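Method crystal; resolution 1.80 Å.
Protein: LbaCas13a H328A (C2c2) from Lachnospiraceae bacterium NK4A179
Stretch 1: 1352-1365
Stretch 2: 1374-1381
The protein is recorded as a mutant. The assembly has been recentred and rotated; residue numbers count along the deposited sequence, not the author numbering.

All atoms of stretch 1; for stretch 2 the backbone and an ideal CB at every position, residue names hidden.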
# COMPACT_ATOMS: atom_id res chain seq x y z
N VAL A 1352 5.37 18.26 -22.13
CA VAL A 1352 6.28 19.06 -21.33
C VAL A 1352 6.70 18.24 -20.12
O VAL A 1352 5.87 17.57 -19.50
CB VAL A 1352 5.63 20.39 -20.88
CG1 VAL A 1352 6.64 21.23 -20.11
CG2 VAL A 1352 5.10 21.19 -22.08
N ASP A 1353 7.99 18.29 -19.78
CA ASP A 1353 8.47 17.67 -18.55
C ASP A 1353 7.71 18.19 -17.34
O ASP A 1353 7.72 19.40 -17.07
CB ASP A 1353 9.96 17.95 -18.35
CG ASP A 1353 10.82 17.18 -19.31
OD1 ASP A 1353 10.30 16.26 -19.98
OD2 ASP A 1353 12.03 17.50 -19.38
N ALA A 1354 7.10 17.27 -16.58
CA ALA A 1354 6.49 17.64 -15.30
C ALA A 1354 7.51 18.29 -14.37
O ALA A 1354 7.18 19.22 -13.63
CB ALA A 1354 5.87 16.41 -14.63
N ARG A 1355 8.73 17.77 -14.36
CA ARG A 1355 9.76 18.16 -13.41
C ARG A 1355 11.05 18.48 -14.17
O ARG A 1355 11.50 17.67 -14.98
CB ARG A 1355 10.04 17.04 -12.40
CG ARG A 1355 8.80 16.64 -11.62
CD ARG A 1355 8.29 17.83 -10.84
NE ARG A 1355 7.23 17.47 -9.90
CZ ARG A 1355 5.95 17.78 -10.07
NH1 ARG A 1355 5.55 18.45 -11.14
NH2 ARG A 1355 5.06 17.42 -9.15
N ASP A 1356 11.65 19.62 -13.86
CA ASP A 1356 12.83 20.05 -14.58
C ASP A 1356 14.08 19.41 -13.96
O ASP A 1356 14.01 18.71 -12.94
CB ASP A 1356 12.93 21.58 -14.59
CG ASP A 1356 12.80 22.20 -13.20
OD1 ASP A 1356 13.29 21.60 -12.21
OD2 ASP A 1356 12.22 23.30 -13.09
N LYS A 1357 15.23 19.65 -14.59
CA LYS A 1357 16.47 19.02 -14.12
C LYS A 1357 16.79 19.43 -12.69
O LYS A 1357 17.30 18.62 -11.91
CB LYS A 1357 17.63 19.37 -15.05
CG LYS A 1357 18.97 18.78 -14.59
CD LYS A 1357 20.11 18.99 -15.62
CE LYS A 1357 21.39 18.31 -15.12
NZ LYS A 1357 22.56 18.49 -16.04
N ARG A 1358 16.51 20.68 -12.33
CA ARG A 1358 16.83 21.14 -10.98
C ARG A 1358 16.02 20.39 -9.93
O ARG A 1358 16.55 19.99 -8.88
CB ARG A 1358 16.58 22.64 -10.89
CG ARG A 1358 16.66 23.23 -9.50
CD ARG A 1358 16.47 24.72 -9.63
NE ARG A 1358 16.66 25.43 -8.37
CZ ARG A 1358 16.90 26.73 -8.31
NH1 ARG A 1358 17.00 27.43 -9.43
NH2 ARG A 1358 17.05 27.33 -7.14
N TYR A 1359 14.73 20.18 -10.20
CA TYR A 1359 13.90 19.39 -9.30
C TYR A 1359 14.44 17.96 -9.20
O TYR A 1359 14.60 17.43 -8.10
CB TYR A 1359 12.47 19.39 -9.82
CG TYR A 1359 11.46 18.68 -8.94
CD1 TYR A 1359 11.32 17.30 -8.99
CD2 TYR A 1359 10.63 19.39 -8.09
CE1 TYR A 1359 10.38 16.64 -8.18
CE2 TYR A 1359 9.70 18.76 -7.29
CZ TYR A 1359 9.58 17.39 -7.33
OH TYR A 1359 8.64 16.77 -6.53
N LEU A 1360 14.71 17.34 -10.35
CA LEU A 1360 15.20 15.97 -10.35
C LEU A 1360 16.52 15.84 -9.61
O LEU A 1360 16.78 14.80 -8.98
CB LEU A 1360 15.34 15.47 -11.79
CG LEU A 1360 14.06 15.41 -12.61
CD1 LEU A 1360 14.34 15.00 -14.04
CD2 LEU A 1360 13.04 14.45 -11.96
N GLN A 1361 17.36 16.87 -9.66
CA GLN A 1361 18.60 16.84 -8.89
C GLN A 1361 18.32 16.73 -7.39
O GLN A 1361 19.00 16.00 -6.68
CB GLN A 1361 19.43 18.09 -9.17
CG GLN A 1361 20.35 17.97 -10.37
CD GLN A 1361 20.91 19.31 -10.79
OE1 GLN A 1361 21.47 19.45 -11.87
NE2 GLN A 1361 20.76 20.31 -9.94
N SER A 1362 17.34 17.49 -6.89
CA SER A 1362 17.05 17.42 -5.46
C SER A 1362 16.46 16.08 -5.08
O SER A 1362 16.68 15.60 -3.96
CB SER A 1362 16.12 18.56 -5.06
OG SER A 1362 16.87 19.76 -4.89
N ILE A 1363 15.69 15.46 -5.98
CA ILE A 1363 15.19 14.11 -5.73
C ILE A 1363 16.34 13.13 -5.64
O ILE A 1363 16.38 12.27 -4.76
CB ILE A 1363 14.19 13.70 -6.83
CG1 ILE A 1363 12.97 14.64 -6.83
CG2 ILE A 1363 13.78 12.25 -6.65
CD1 ILE A 1363 12.24 14.72 -5.47
N ILE A 1364 17.32 13.23 -6.56
CA ILE A 1364 18.48 12.35 -6.47
C ILE A 1364 19.25 12.59 -5.18
O ILE A 1364 19.68 11.64 -4.51
CB ILE A 1364 19.37 12.52 -7.72
CG1 ILE A 1364 18.71 11.84 -8.92
CG2 ILE A 1364 20.76 11.96 -7.46
CD1 ILE A 1364 19.29 12.32 -10.29
N ARG A 1365 19.43 13.85 -4.79
CA ARG A 1365 20.13 14.12 -3.54
C ARG A 1365 19.35 13.58 -2.35
O ARG A 1365 19.93 13.05 -1.40
CB ARG A 1365 20.34 15.62 -3.38
CG ARG A 1365 21.24 16.24 -4.45
CD ARG A 1365 22.00 17.37 -3.79
NE ARG A 1365 21.49 18.66 -4.18
CZ ARG A 1365 21.78 19.80 -3.55
NH1 ARG A 1365 22.56 19.82 -2.48
NH2 ARG A 1365 21.26 20.93 -4.01
N UNK A 1374 26.96 11.45 -10.03
CA UNK A 1374 27.05 12.30 -11.21
C UNK A 1374 25.63 12.51 -11.74
O UNK A 1374 25.11 11.68 -12.49
CB UNK A 1374 27.96 11.68 -12.28
N UNK A 1375 25.02 13.62 -11.36
CA UNK A 1375 23.61 13.82 -11.70
C UNK A 1375 23.42 14.19 -13.16
O UNK A 1375 22.38 13.87 -13.73
CB UNK A 1375 23.00 14.91 -10.81
N UNK A 1376 24.42 14.83 -13.78
CA UNK A 1376 24.35 15.08 -15.21
C UNK A 1376 24.21 13.77 -15.99
O UNK A 1376 23.43 13.68 -16.94
CB UNK A 1376 25.59 15.85 -15.67
N UNK A 1377 24.98 12.75 -15.61
CA UNK A 1377 24.85 11.48 -16.32
C UNK A 1377 23.56 10.76 -15.94
O UNK A 1377 22.93 10.12 -16.78
CB UNK A 1377 26.06 10.58 -16.03
N UNK A 1378 23.15 10.87 -14.67
CA UNK A 1378 21.99 10.09 -14.22
C UNK A 1378 20.68 10.66 -14.76
O UNK A 1378 19.75 9.90 -15.06
CB UNK A 1378 21.94 10.05 -12.69
N UNK A 1379 20.58 11.97 -14.87
CA UNK A 1379 19.33 12.59 -15.30
C UNK A 1379 19.22 12.54 -16.82
O UNK A 1379 20.16 12.93 -17.53
CB UNK A 1379 19.24 14.03 -14.80
N UNK A 1380 18.10 12.03 -17.31
CA UNK A 1380 17.79 11.98 -18.73
C UNK A 1380 16.86 13.13 -19.09
O UNK A 1380 15.99 13.52 -18.30
CB UNK A 1380 17.16 10.64 -19.10
N UNK A 1381 17.05 13.68 -20.29
CA UNK A 1381 16.16 14.69 -20.84
C UNK A 1381 16.15 14.62 -22.37
O UNK A 1381 15.53 13.74 -22.96
CB UNK A 1381 16.58 16.08 -20.37

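Position 1374 points its CA-to-CB bond away from stretch 1, and no atom of that stretch lies within 5.5 Å of the ideal CB. Its phi/psi of -76/97 is not helical, whereas 1375 to 1378 are, so it sits at an N-cap, where Asn, Asp, Ser or Thr would suit. The residue is Asn1374; its OD1 accepts from the backbone N of 1377 at 3.0 Å, capping the helix.

Position 1375 directs its CB toward stretch 1, 4.1 Å from Gln1361 CG and 4.6 Å from Ile1364 CD1. The surroundings are largely aliphatic, with the backbone carbonyl of Gln1361 close by, so Leu, Ile or Met would fit. Met1375 lays its sulfur over the helix: SD is 3.7 Å from Ile1364 CG2, 3.6 Å from Gln1361 O and 4.0 Å from Arg1365 CG, while CE approaches Gln1361 CG at 3.8 Å.

At 1376 the CB goes sideways, yet it lies 4.0 Å from Lys1357 NZ, the tip of a fully extended side chain (all four chi angles t). A positive charge at this range favours Asp or Glu, though Asn or Gln could also accept. Asp1376 answers with a salt bridge, Lys1357 NZ donating to Asp1376 OD1 at a short 2.5 Å. Water 1 adds a second link, donating to Asp1376 O (2.9 Å from the water oxygen) and accepting a weak bond from Lys1357 NZ (3.4 Å).

Position 1377 points away, with nothing of stretch 1 within 5.5 Å of its CB; many polar side chains would serve. It is Glu1377, which makes no contact with stretch 1.

Position 1378 again points toward stretch 1, its CB 4.2 Å from Ile1364 CD1. An apolar residue is expected: Leu, Val, Ile or Met. Met1378 places SD 3.8 Å from Ile1364 CD1.

Position 1379 leaves helical phi/psi (-82/129) with its CB toward a groove lined by Lys1357 CG, Ile1364 CD1 (both 4.8 Å) and Leu1360 CD1 (5.1 Å). Val, Leu or Ile could use these carbons. Ile1379, the residue most covered by stretch 1, brings CG1 to 3.4 Å from Ile1364 CD1, CG2 to 3.9 Å from Leu1360 CD1, and CD1 to 3.6 Å from Gln1361 CG.

Position 1380 points away and leaves the choice wide; Glu1380 makes no contact with stretch 1.

At 1381 the CA-to-CB bond points toward stretch 1, the ideal CB 4.9 Å from Asp1353 OD2. The carboxylate would suit Lys, Arg, Ser or Thr, but Val1381 makes only a van der Waals approach, CG2 to Asp1353 OD2 at 3.7 Å.

Stretch 2 1374-1381: NMDEMIEV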
# COMPACT_ATOMS: atom_id res chain seq x y z
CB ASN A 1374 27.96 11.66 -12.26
CG ASN A 1374 28.19 12.56 -13.46
OD1 ASN A 1374 27.33 13.37 -13.82
ND2 ASN A 1374 29.35 12.42 -14.10
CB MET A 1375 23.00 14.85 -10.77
CG MET A 1375 23.07 14.37 -9.35
SD MET A 1375 22.16 15.36 -8.19
CE MET A 1375 23.15 16.84 -8.09
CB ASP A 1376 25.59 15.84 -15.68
CG ASP A 1376 25.69 17.21 -15.06
OD1 ASP A 1376 24.63 17.82 -14.76
OD2 ASP A 1376 26.84 17.69 -14.88
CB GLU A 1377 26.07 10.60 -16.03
CG GLU A 1377 26.99 10.43 -17.25
CD GLU A 1377 28.26 9.67 -16.94
OE1 GLU A 1377 29.22 9.79 -17.72
OE2 GLU A 1377 28.31 8.95 -15.91
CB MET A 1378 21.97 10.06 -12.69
CG MET A 1378 20.81 9.24 -12.13
SD MET A 1378 21.01 8.95 -10.36
CE MET A 1378 22.34 7.76 -10.35
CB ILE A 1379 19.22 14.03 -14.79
CG1 ILE A 1379 19.20 14.04 -13.25
CG2 ILE A 1379 17.99 14.70 -15.40
CD1 ILE A 1379 19.20 15.42 -12.65
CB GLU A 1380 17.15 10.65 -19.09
CG GLU A 1380 16.75 10.48 -20.54
CD GLU A 1380 16.12 9.13 -20.80
OE1 GLU A 1380 14.96 8.92 -20.38
OE2 GLU A 1380 16.78 8.26 -21.42
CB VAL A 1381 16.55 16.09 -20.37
CG1 VAL A 1381 17.88 16.49 -21.02
CG2 VAL A 1381 15.44 17.09 -20.71
O HOH W 1 21.31 15.62 -17.40
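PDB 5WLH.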